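Local coordinates for protein choline dehydrogenase and related flavoproteins (Aspergillus oryzae, PDB 3Q9T) that oxidises formate as an FAD-dependent oxidase of the glucose-methanol-choline family, using a flavin modified to 8-formyl-FAD, at residues G14-N19 against N556-V561; V310-R315 against R465-L470. All coordinates share one frame; numbering follows the deposited sequence.

Contact 1: residues G14-N19 against N556-V561. With FAY ([(2R,3S,4R,5R)-5-(6-amino-9H-purin-9-yl)-3,4-dihydroxytetrahydrofuran-2-yl]methyl (2R,3S,4S)-5-(8-formyl-7-methyl-2,4-dioxo-3,4-dihydrobenzo[g]pteridin-10(2H)-yl)-2,3,4-trihydroxypentyl dihydrogen diphosphate), chain D.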
ATOM      1  N   GLY A  14     -21.749 -20.914  -4.933  1.00 14.61           N
ATOM      2  CA  GLY A  14     -22.276 -21.065  -6.278  1.00 14.17           C
ATOM      3  C   GLY A  14     -21.458 -20.306  -7.314  1.00 17.62           C
ATOM      4  O   GLY A  14     -21.988 -19.496  -8.072  1.00 18.81           O
ATOM      5  N   GLY A  15     -20.159 -20.574  -7.353  1.00 18.32           N
ATOM      6  CA  GLY A  15     -19.274 -19.888  -8.279  1.00 18.42           C
ATOM      7  C   GLY A  15     -18.998 -20.661  -9.557  1.00 20.56           C
ATOM      8  O   GLY A  15     -19.822 -21.468 -10.020  1.00 18.49           O
ATOM      9  N   THR A  16     -17.816 -20.426 -10.115  1.00 15.56           N
ATOM     10  CA  THR A  16     -17.434 -21.004 -11.391  1.00 11.66           C
ATOM     11  C   THR A  16     -17.410 -22.523 -11.399  1.00 16.36           C
ATOM     12  O   THR A  16     -18.123 -23.151 -12.176  1.00 16.66           O
ATOM     13  CB  THR A  16     -16.063 -20.493 -11.806  1.00 15.55           C
ATOM     14  OG1 THR A  16     -16.037 -19.076 -11.648  1.00 13.47           O
ATOM     15  CG2 THR A  16     -15.752 -20.865 -13.247  1.00 14.81           C
ATOM     16  N   ALA A  17     -16.550 -23.113 -10.572  1.00 12.41           N
ATOM     17  CA  ALA A  17     -16.518 -24.567 -10.441  1.00 14.91           C
ATOM     18  C   ALA A  17     -17.761 -25.069  -9.688  1.00 25.14           C
ATOM     19  O   ALA A  17     -18.292 -26.160  -9.968  1.00 20.43           O
ATOM     20  CB  ALA A  17     -15.250 -25.005  -9.721  1.00 14.90           C
ATOM     21  N   GLY A  18     -18.225 -24.265  -8.736  1.00 15.46           N
ATOM     22  CA  GLY A  18     -19.361 -24.651  -7.910  1.00 16.80           C
ATOM     23  C   GLY A  18     -20.548 -25.025  -8.781  1.00 20.03           C
ATOM     24  O   GLY A  18     -21.004 -26.159  -8.769  1.00 19.13           O
ATOM     25  N   ASN A  19     -21.040 -24.073  -9.562  1.00 19.59           N
ATOM     26  CA  ASN A  19     -22.163 -24.356 -10.451  1.00 16.27           C
ATOM     27  C   ASN A  19     -21.905 -25.465 -11.462  1.00 21.66           C
ATOM     28  O   ASN A  19     -22.814 -26.213 -11.800  1.00 26.07           O
ATOM     29  CB  ASN A  19     -22.633 -23.078 -11.143  1.00 22.22           C
ATOM     30  CG  ASN A  19     -23.167 -22.063 -10.154  1.00 22.19           C
ATOM     31  OD1 ASN A  19     -23.606 -22.432  -9.052  1.00 20.30           O
ATOM     32  ND2 ASN A  19     -23.137 -20.787 -10.531  1.00 18.60           N
ATOM     33  N   ASN A 556     -10.752 -21.355 -17.951  1.00 18.25           N
ATOM     34  CA  ASN A 556     -10.913 -22.628 -18.661  1.00 15.78           C
ATOM     35  C   ASN A 556     -10.481 -23.796 -17.761  1.00 19.57           C
ATOM     36  O   ASN A 556     -11.220 -24.775 -17.609  1.00 26.75           O
ATOM     37  CB  ASN A 556     -10.130 -22.588 -19.987  1.00 19.52           C
ATOM     38  CG  ASN A 556     -10.416 -23.790 -20.909  1.00 23.24           C
ATOM     39  OD1 ASN A 556      -9.778 -23.919 -21.947  1.00 17.86           O
ATOM     40  ND2 ASN A 556     -11.359 -24.661 -20.530  1.00 14.56           N
ATOM     41  N   SER A 557      -9.317 -23.682 -17.121  1.00 13.41           N
ATOM     42  CA  SER A 557      -8.856 -24.738 -16.206  1.00 15.52           C
ATOM     43  C   SER A 557      -9.782 -24.914 -14.980  1.00 21.26           C
ATOM     44  O   SER A 557      -9.925 -26.022 -14.442  1.00 14.92           O
ATOM     45  CB  SER A 557      -7.421 -24.479 -15.747  1.00 14.92           C
ATOM     46  OG  SER A 557      -7.330 -23.258 -15.006  1.00 15.36           O
ATOM     47  N   VAL A 558     -10.415 -23.829 -14.545  1.00 17.39           N
ATOM     48  CA  VAL A 558     -11.298 -23.908 -13.385  1.00 18.41           C
ATOM     49  C   VAL A 558     -12.585 -24.679 -13.704  1.00 15.65           C
ATOM     50  O   VAL A 558     -13.023 -25.528 -12.929  1.00 16.70           O
ATOM     51  CB  VAL A 558     -11.613 -22.510 -12.811  1.00 21.53           C
ATOM     52  CG1 VAL A 558     -12.537 -22.623 -11.600  1.00 18.70           C
ATOM     53  CG2 VAL A 558     -10.315 -21.797 -12.445  1.00 13.57           C
ATOM     54  N   TYR A 559     -13.200 -24.374 -14.838  1.00 20.41           N
ATOM     55  CA  TYR A 559     -14.312 -25.184 -15.312  1.00 19.77           C
ATOM     56  C   TYR A 559     -13.845 -26.623 -15.487  1.00 16.43           C
ATOM     57  O   TYR A 559     -14.528 -27.547 -15.084  1.00 19.89           O
ATOM     58  CB  TYR A 559     -14.855 -24.661 -16.635  1.00 16.69           C
ATOM     59  CG  TYR A 559     -15.797 -23.479 -16.525  1.00 20.41           C
ATOM     60  CD1 TYR A 559     -17.127 -23.659 -16.163  1.00 16.23           C
ATOM     61  CD2 TYR A 559     -15.363 -22.183 -16.816  1.00 18.83           C
ATOM     62  CE1 TYR A 559     -17.998 -22.579 -16.071  1.00 18.87           C
ATOM     63  CE2 TYR A 559     -16.237 -21.095 -16.744  1.00 14.06           C
ATOM     64  CZ  TYR A 559     -17.551 -21.303 -16.367  1.00 18.05           C
ATOM     65  OH  TYR A 559     -18.422 -20.240 -16.298  1.00 20.19           O
ATOM     66  N   ALA A 560     -12.674 -26.823 -16.082  1.00 24.39           N
ATOM     67  CA  ALA A 560     -12.150 -28.192 -16.228  1.00 24.35           C
ATOM     68  C   ALA A 560     -12.139 -28.929 -14.886  1.00 23.83           C
ATOM     69  O   ALA A 560     -12.507 -30.110 -14.807  1.00 18.41           O
ATOM     70  CB  ALA A 560     -10.751 -28.182 -16.823  1.00 15.36           C
ATOM     71  N   VAL A 561     -11.691 -28.233 -13.839  1.00 20.30           N
ATOM     72  CA  VAL A 561     -11.622 -28.820 -12.508  1.00 18.82           C
ATOM     73  C   VAL A 561     -13.010 -29.265 -12.023  1.00 21.19           C
ATOM     74  O   VAL A 561     -13.171 -30.364 -11.482  1.00 16.74           O
ATOM     75  CB  VAL A 561     -10.980 -27.854 -11.486  1.00 22.51           C
ATOM     76  CG1 VAL A 561     -11.421 -28.215 -10.076  1.00 20.20           C
ATOM     77  CG2 VAL A 561      -9.434 -27.878 -11.615  1.00 14.14           C
TER
HETATM   78  P   FAY D 600     -13.772 -20.272  -8.690  1.00 20.09           P
HETATM   79  N1  FAY D 600      -9.982 -15.911 -16.025  1.00 18.46           N
HETATM   80  C2  FAY D 600     -10.056 -16.097 -17.404  1.00 22.42           C
HETATM   81  O2  FAY D 600      -9.951 -17.221 -17.880  1.00 21.13           O
HETATM   82  N3  FAY D 600     -10.701 -15.158 -18.181  1.00 25.79           N
HETATM   83  C4  FAY D 600     -10.739 -13.857 -17.746  1.00 28.72           C
HETATM   84  O4  FAY D 600     -10.592 -12.962 -18.599  1.00 23.69           O
HETATM   85  N5  FAY D 600     -10.708 -12.358 -15.889  1.00 21.58           N
HETATM   86  C6  FAY D 600     -11.229 -10.916 -14.109  1.00 24.40           C
HETATM   87  C7  FAY D 600     -11.548 -10.689 -12.781  1.00 21.72           C
HETATM   88  C8  FAY D 600     -11.560 -11.762 -11.884  1.00 20.79           C
HETATM   89  O8  FAY D 600     -12.301 -12.460  -9.774  1.00 19.63           O
HETATM   90  C9  FAY D 600     -11.372 -13.065 -12.364  1.00 16.48           C
HETATM   91  PA  FAY D 600     -15.421 -18.190  -7.716  1.00 14.25           P
HETATM   92  C1' FAY D 600     -10.684 -15.791 -13.223  1.00 24.93           C
HETATM   93  C10 FAY D 600     -10.252 -14.678 -15.480  1.00 18.45           C
HETATM   94  N10 FAY D 600     -10.573 -14.559 -14.125  1.00 19.96           N
HETATM   95  N1A FAY D 600     -20.332 -17.786   2.047  1.00 15.27           N
HETATM   96  O1A FAY D 600     -15.075 -16.865  -7.124  1.00 23.36           O
HETATM   97  C1B FAY D 600     -18.981 -17.722  -3.026  1.00 19.89           C
HETATM   98  O1P FAY D 600     -14.906 -21.250  -8.881  1.00 19.08           O
HETATM   99  C2' FAY D 600     -12.067 -16.471 -13.343  1.00 17.40           C
HETATM  100  O2' FAY D 600     -13.025 -15.474 -13.308  1.00 19.25           O
HETATM  101  C2A FAY D 600     -21.139 -18.047   0.956  1.00 16.55           C
HETATM  102  O2A FAY D 600     -15.874 -18.121  -9.142  1.00 19.13           O
HETATM  103  C2B FAY D 600     -18.626 -16.508  -3.868  1.00 19.89           C
HETATM  104  O2B FAY D 600     -19.602 -15.484  -3.811  1.00 15.16           O
HETATM  105  O2P FAY D 600     -12.530 -20.973  -8.168  1.00 19.13           O
HETATM  106  C3' FAY D 600     -12.513 -17.637 -12.400  1.00 28.07           C
HETATM  107  O3' FAY D 600     -13.873 -17.597 -11.973  1.00 19.81           O
HETATM  108  N3A FAY D 600     -20.625 -17.984  -0.329  1.00 19.60           N
HETATM  109  C3B FAY D 600     -18.552 -17.117  -5.251  1.00 19.81           C
HETATM  110  O3B FAY D 600     -19.855 -17.199  -5.775  1.00 17.67           O
HETATM  111  O3P FAY D 600     -14.177 -19.176  -7.580  1.00 18.13           O
HETATM  112  C4' FAY D 600     -11.666 -17.839 -11.168  1.00 24.13           C
HETATM  113  O4' FAY D 600     -10.318 -17.875 -11.628  1.00 20.95           O
HETATM  114  C4A FAY D 600     -19.317 -17.671  -0.515  1.00 19.34           C
HETATM  115  C4B FAY D 600     -18.091 -18.531  -4.997  1.00 18.64           C
HETATM  116  O4B FAY D 600     -18.259 -18.776  -3.611  1.00 18.15           O
HETATM  117  C4X FAY D 600     -10.505 -13.623 -16.378  1.00 26.10           C
HETATM  118  C5' FAY D 600     -12.067 -19.140 -10.430  1.00 26.42           C
HETATM  119  O5' FAY D 600     -13.422 -19.393 -10.028  1.00 23.62           O
HETATM  120  C5A FAY D 600     -18.487 -17.414   0.573  1.00 21.79           C
HETATM  121  C5B FAY D 600     -16.647 -18.726  -5.418  1.00 17.68           C
HETATM  122  O5B FAY D 600     -16.618 -18.832  -6.820  1.00 19.03           O
HETATM  123  C5X FAY D 600     -10.829 -12.181 -14.528  1.00 28.26           C
HETATM  124  C6A FAY D 600     -18.997 -17.466   1.868  1.00 25.55           C
HETATM  125  N6A FAY D 600     -18.224 -17.122   2.908  1.00 22.15           N
HETATM  126  N7A FAY D 600     -17.254 -17.139   0.099  1.00 20.75           N
HETATM  127  C7M FAY D 600     -11.685  -9.259 -12.317  1.00 18.34           C
HETATM  128  C8A FAY D 600     -17.271 -17.223  -1.248  1.00 14.35           C
HETATM  129  C8M FAY D 600     -12.268 -11.574 -10.598  1.00 20.01           C
HETATM  130  C9A FAY D 600     -10.956 -13.290 -13.675  1.00 19.63           C
HETATM  131  N9A FAY D 600     -18.538 -17.544  -1.639  1.00 22.10           N
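T16 and Y559 meet across the contact through a CH-pi interaction: the methyl CG2 of T16 lies 3.7 Å from the centroid of the Y559 ring, 17° off the ring normal and displaced toward the rim. Threonine suits this place because its two branches do separate work. Its chi1 of -48° puts OG1 beside the backbone N, facing the cofactor, and CG2 anti to that N, turned to the ring. T16 OG1 donates to FAY O2A of the diphosphate over 2.7 Å and accepts from the ribityl O3' of FAY at 2.6 Å, while T16 N also reaches FAY O2A. A17 N gives a nearly straight bond to FAY O1P, 3.0 Å long (171°). Beside it, A17 CB packs 4.1 Å from V558 CG1, a branch that also lies 3.7 Å from FAY O5'.

G15, the N-cap of the helix, has its CA 3.2 Å from FAY O5B; a glycine leaves room there for the diphosphate. The pattern of G13, G15 and G18 is consistent with a Rossmann-type dinucleotide-binding turn. Helix 16-25 thus directs its first turn at the diphosphate, just beyond strand 9-12 of the parallel sheet, and helix 555-572 lies against that turn.

Contact 2: residues V310-R315 against R465-L470; sequences VPFVLR and RFSYDL
F312 and Y468 are brought together by their first torsions. In F312, CG sits between the backbone N and the carbonyl carbon, and the ring extends from the strand toward the helix. In Y468, chi1 of -97° is displaced from the usual staggered values, and the phenol reaches back to the strand although its CB does not point there. CE2 of Y468 comes to rest over the centre of the F312 face, 3.4 Å from F312 CE1. The ring planes are inclined at 43° with centroids 4.7 Å apart, an oblique aromatic pair.

S467 CB meets the edge of the same phenylalanine ring, 3.8 Å from F312 CZ. Serine is small enough to let the ring come close to the helix, and its OG bonds back to G463 O one turn earlier. L314 adds an aliphatic neighbour, its CD2 4.4 Å from Y468 CZ. Tyrosine combines an apolar ring with a polar end: Y468 OH is hydrogen-bonded to E484 OE1, and a water donates to both Y468 OH and V313 O, at 2.9 Å from each.

The helix segment runs at 22° to the strand, with axes 11.0 Å apart. Because F312 and L314 point to the helix and V313 away from it, helix 454-473 lies on one face of the mixed sheet in which strand 308-316 pairs antiparallel with 415-423 and 481-485.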
ATOM      1  N   VAL A 310       1.894  -6.090 -15.120  1.00 16.91           N
ATOM      2  CA  VAL A 310       2.124  -4.653 -15.205  1.00 18.31           C
ATOM      3  C   VAL A 310       1.458  -4.094 -16.461  1.00 16.06           C
ATOM      4  O   VAL A 310       2.010  -4.167 -17.553  1.00 19.58           O
ATOM      5  CB  VAL A 310       3.628  -4.277 -15.166  1.00 17.77           C
ATOM      6  CG1 VAL A 310       3.814  -2.779 -15.441  1.00 17.36           C
ATOM      7  CG2 VAL A 310       4.232  -4.662 -13.825  1.00 14.51           C
ATOM      8  N   PRO A 311       0.248  -3.551 -16.312  1.00 20.15           N
ATOM      9  CA  PRO A 311      -0.383  -2.955 -17.490  1.00 18.47           C
ATOM     10  C   PRO A 311       0.196  -1.580 -17.772  1.00 18.25           C
ATOM     11  O   PRO A 311       0.721  -0.926 -16.870  1.00 20.81           O
ATOM     12  CB  PRO A 311      -1.854  -2.809 -17.072  1.00 16.53           C
ATOM     13  CG  PRO A 311      -1.993  -3.545 -15.762  1.00 20.69           C
ATOM     14  CD  PRO A 311      -0.640  -3.547 -15.142  1.00 18.28           C
ATOM     15  N   PHE A 312       0.088  -1.141 -19.018  1.00 22.02           N
ATOM     16  CA  PHE A 312       0.467   0.212 -19.377  1.00 19.99           C
ATOM     17  C   PHE A 312      -0.418   0.730 -20.504  1.00 18.64           C
ATOM     18  O   PHE A 312      -0.867  -0.038 -21.360  1.00 19.74           O
ATOM     19  CB  PHE A 312       1.960   0.284 -19.734  1.00 15.73           C
ATOM     20  CG  PHE A 312       2.326  -0.391 -21.021  1.00 16.59           C
ATOM     21  CD1 PHE A 312       2.148   0.254 -22.234  1.00 14.05           C
ATOM     22  CD2 PHE A 312       2.880  -1.668 -21.019  1.00 17.49           C
ATOM     23  CE1 PHE A 312       2.510  -0.369 -23.428  1.00 19.65           C
ATOM     24  CE2 PHE A 312       3.241  -2.290 -22.207  1.00 17.81           C
ATOM     25  CZ  PHE A 312       3.057  -1.633 -23.417  1.00 15.84           C
ATOM     26  N   VAL A 313      -0.684   2.030 -20.484  1.00 17.60           N
ATOM     27  CA  VAL A 313      -1.571   2.650 -21.471  1.00 14.12           C
ATOM     28  C   VAL A 313      -0.822   3.524 -22.489  1.00 22.81           C
ATOM     29  O   VAL A 313       0.042   4.325 -22.126  1.00 18.42           O
ATOM     30  CB  VAL A 313      -2.630   3.521 -20.790  1.00 18.04           C
ATOM     31  CG1 VAL A 313      -3.371   4.388 -21.828  1.00 18.74           C
ATOM     32  CG2 VAL A 313      -3.606   2.650 -19.983  1.00 13.35           C
ATOM     33  N   LEU A 314      -1.154   3.357 -23.766  1.00 18.11           N
ATOM     34  CA  LEU A 314      -0.717   4.287 -24.790  1.00 23.38           C
ATOM     35  C   LEU A 314      -1.901   5.075 -25.337  1.00 20.36           C
ATOM     36  O   LEU A 314      -2.955   4.516 -25.616  1.00 22.28           O
ATOM     37  CB  LEU A 314      -0.049   3.549 -25.951  1.00 19.12           C
ATOM     38  CG  LEU A 314       1.145   2.675 -25.602  1.00 20.56           C
ATOM     39  CD1 LEU A 314       1.726   2.063 -26.887  1.00 14.07           C
ATOM     40  CD2 LEU A 314       2.171   3.520 -24.860  1.00 18.31           C
ATOM     41  N   ARG A 315      -1.716   6.376 -25.515  1.00 24.88           N
ATOM     42  CA  ARG A 315      -2.665   7.146 -26.287  1.00 18.18           C
ATOM     43  C   ARG A 315      -2.384   6.841 -27.751  1.00 26.49           C
ATOM     44  O   ARG A 315      -1.239   6.792 -28.191  1.00 20.69           O
ATOM     45  CB  ARG A 315      -2.556   8.638 -26.000  1.00 19.40           C
ATOM     46  CG  ARG A 315      -3.479   9.482 -26.859  1.00 21.32           C
ATOM     47  CD  ARG A 315      -3.461  10.927 -26.414  1.00 23.19           C
ATOM     48  NE  ARG A 315      -4.401  11.741 -27.173  1.00 25.66           N
ATOM     49  CZ  ARG A 315      -5.302  12.545 -26.619  1.00 36.32           C
ATOM     50  NH1 ARG A 315      -5.388  12.624 -25.299  1.00 36.53           N
ATOM     51  NH2 ARG A 315      -6.124  13.263 -27.380  1.00 29.20           N
ATOM     52  N   ARG A 465       9.543  -4.247 -22.213  1.00 16.15           N
ATOM     53  CA  ARG A 465      10.403  -3.796 -23.313  1.00 17.77           C
ATOM     54  C   ARG A 465       9.960  -4.445 -24.637  1.00 22.12           C
ATOM     55  O   ARG A 465       9.750  -3.753 -25.633  1.00 17.13           O
ATOM     56  CB  ARG A 465      11.882  -4.060 -23.034  1.00 17.62           C
ATOM     57  CG  ARG A 465      12.828  -3.254 -23.956  1.00 19.25           C
ATOM     58  CD  ARG A 465      14.281  -3.707 -23.793  1.00 17.47           C
ATOM     59  NE  ARG A 465      14.628  -3.847 -22.385  1.00 19.06           N
ATOM     60  CZ  ARG A 465      14.857  -2.828 -21.561  1.00 21.10           C
ATOM     61  NH1 ARG A 465      14.789  -1.576 -22.009  1.00 21.08           N
ATOM     62  NH2 ARG A 465      15.146  -3.064 -20.282  1.00 16.64           N
ATOM     63  N   PHE A 466       9.792  -5.763 -24.636  1.00 21.29           N
ATOM     64  CA  PHE A 466       9.258  -6.454 -25.805  1.00 21.01           C
ATOM     65  C   PHE A 466       7.970  -5.796 -26.319  1.00 21.69           C
ATOM     66  O   PHE A 466       7.827  -5.590 -27.522  1.00 21.61           O
ATOM     67  CB  PHE A 466       9.007  -7.927 -25.488  1.00 16.80           C
ATOM     68  CG  PHE A 466       8.207  -8.652 -26.533  1.00 20.61           C
ATOM     69  CD1 PHE A 466       8.825  -9.544 -27.400  1.00 22.31           C
ATOM     70  CD2 PHE A 466       6.829  -8.461 -26.636  1.00 21.52           C
ATOM     71  CE1 PHE A 466       8.090 -10.224 -28.361  1.00 23.78           C
ATOM     72  CE2 PHE A 466       6.087  -9.130 -27.589  1.00 18.62           C
ATOM     73  CZ  PHE A 466       6.714 -10.019 -28.455  1.00 21.74           C
ATOM     74  N   SER A 467       7.039  -5.468 -25.417  1.00 17.12           N
ATOM     75  CA  SER A 467       5.776  -4.860 -25.830  1.00 19.86           C
ATOM     76  C   SER A 467       5.968  -3.480 -26.448  1.00 22.10           C
ATOM     77  O   SER A 467       5.281  -3.131 -27.414  1.00 21.25           O
ATOM     78  CB  SER A 467       4.768  -4.771 -24.675  1.00 17.43           C
ATOM     79  OG  SER A 467       4.518  -6.039 -24.116  1.00 16.83           O
ATOM     80  N   TYR A 468       6.882  -2.699 -25.868  1.00 18.98           N
ATOM     81  CA  TYR A 468       7.217  -1.363 -26.366  1.00 20.78           C
ATOM     82  C   TYR A 468       7.862  -1.410 -27.758  1.00 21.84           C
ATOM     83  O   TYR A 468       7.462  -0.670 -28.666  1.00 18.02           O
ATOM     84  CB  TYR A 468       8.110  -0.622 -25.354  1.00 15.89           C
ATOM     85  CG  TYR A 468       7.318   0.306 -24.469  1.00 21.00           C
ATOM     86  CD1 TYR A 468       7.409   1.691 -24.613  1.00 23.63           C
ATOM     87  CD2 TYR A 468       6.430  -0.201 -23.527  1.00 20.60           C
ATOM     88  CE1 TYR A 468       6.660   2.550 -23.815  1.00 23.24           C
ATOM     89  CE2 TYR A 468       5.676   0.649 -22.717  1.00 21.99           C
ATOM     90  CZ  TYR A 468       5.793   2.021 -22.868  1.00 19.05           C
ATOM     91  OH  TYR A 468       5.050   2.860 -22.075  1.00 15.04           O
ATOM     92  N   ASP A 469       8.839  -2.296 -27.925  1.00 21.78           N
ATOM     93  CA  ASP A 469       9.433  -2.545 -29.243  1.00 27.00           C
ATOM     94  C   ASP A 469       8.368  -2.841 -30.285  1.00 22.49           C
ATOM     95  O   ASP A 469       8.372  -2.280 -31.376  1.00 28.06           O
ATOM     96  CB  ASP A 469      10.394  -3.729 -29.179  1.00 25.46           C
ATOM     97  CG  ASP A 469      11.646  -3.407 -28.419  1.00 20.76           C
ATOM     98  OD1 ASP A 469      11.879  -2.213 -28.163  1.00 23.29           O
ATOM     99  OD2 ASP A 469      12.398  -4.341 -28.083  1.00 24.96           O
ATOM    100  N   LEU A 470       7.452  -3.728 -29.928  1.00 20.30           N
ATOM    101  CA  LEU A 470       6.416  -4.196 -30.842  1.00 23.02           C
ATOM    102  C   LEU A 470       5.552  -3.031 -31.302  1.00 22.84           C
ATOM    103  O   LEU A 470       5.202  -2.909 -32.473  1.00 20.90           O
ATOM    104  CB  LEU A 470       5.565  -5.230 -30.101  1.00 19.30           C
ATOM    105  CG  LEU A 470       4.430  -6.099 -30.654  1.00 29.52           C
ATOM    106  CD1 LEU A 470       3.120  -5.709 -30.005  1.00 22.06           C
ATOM    107  CD2 LEU A 470       4.335  -6.165 -32.183  1.00 20.43           C
TER
HETATM  108  O   HOH W   1       2.581   3.612 -20.807  1.00 21.42           O

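In the fold
Contact 1 and contact 2 lie in separate parts of the chain's architecture, their centres about 32 Å apart and their nearest atoms about 19 Å apart. Along the sequence, 14-19 comes first, then 310-315, 465-470 and finally 556-561, so both segments of contact 2 fall between the two of contact 1. They share no helix or strand: contact 1 joins two helices at the cofactor, near the parallel five-stranded sheet, whereas contact 2 joins a helix to the large mixed sheet, away from the annotated sites. Contact 1 thus brings residues from near the two ends of the chain together at the cofactor, while contact 2 comes from the intervening sequence, parts of which also contribute to the FAD site.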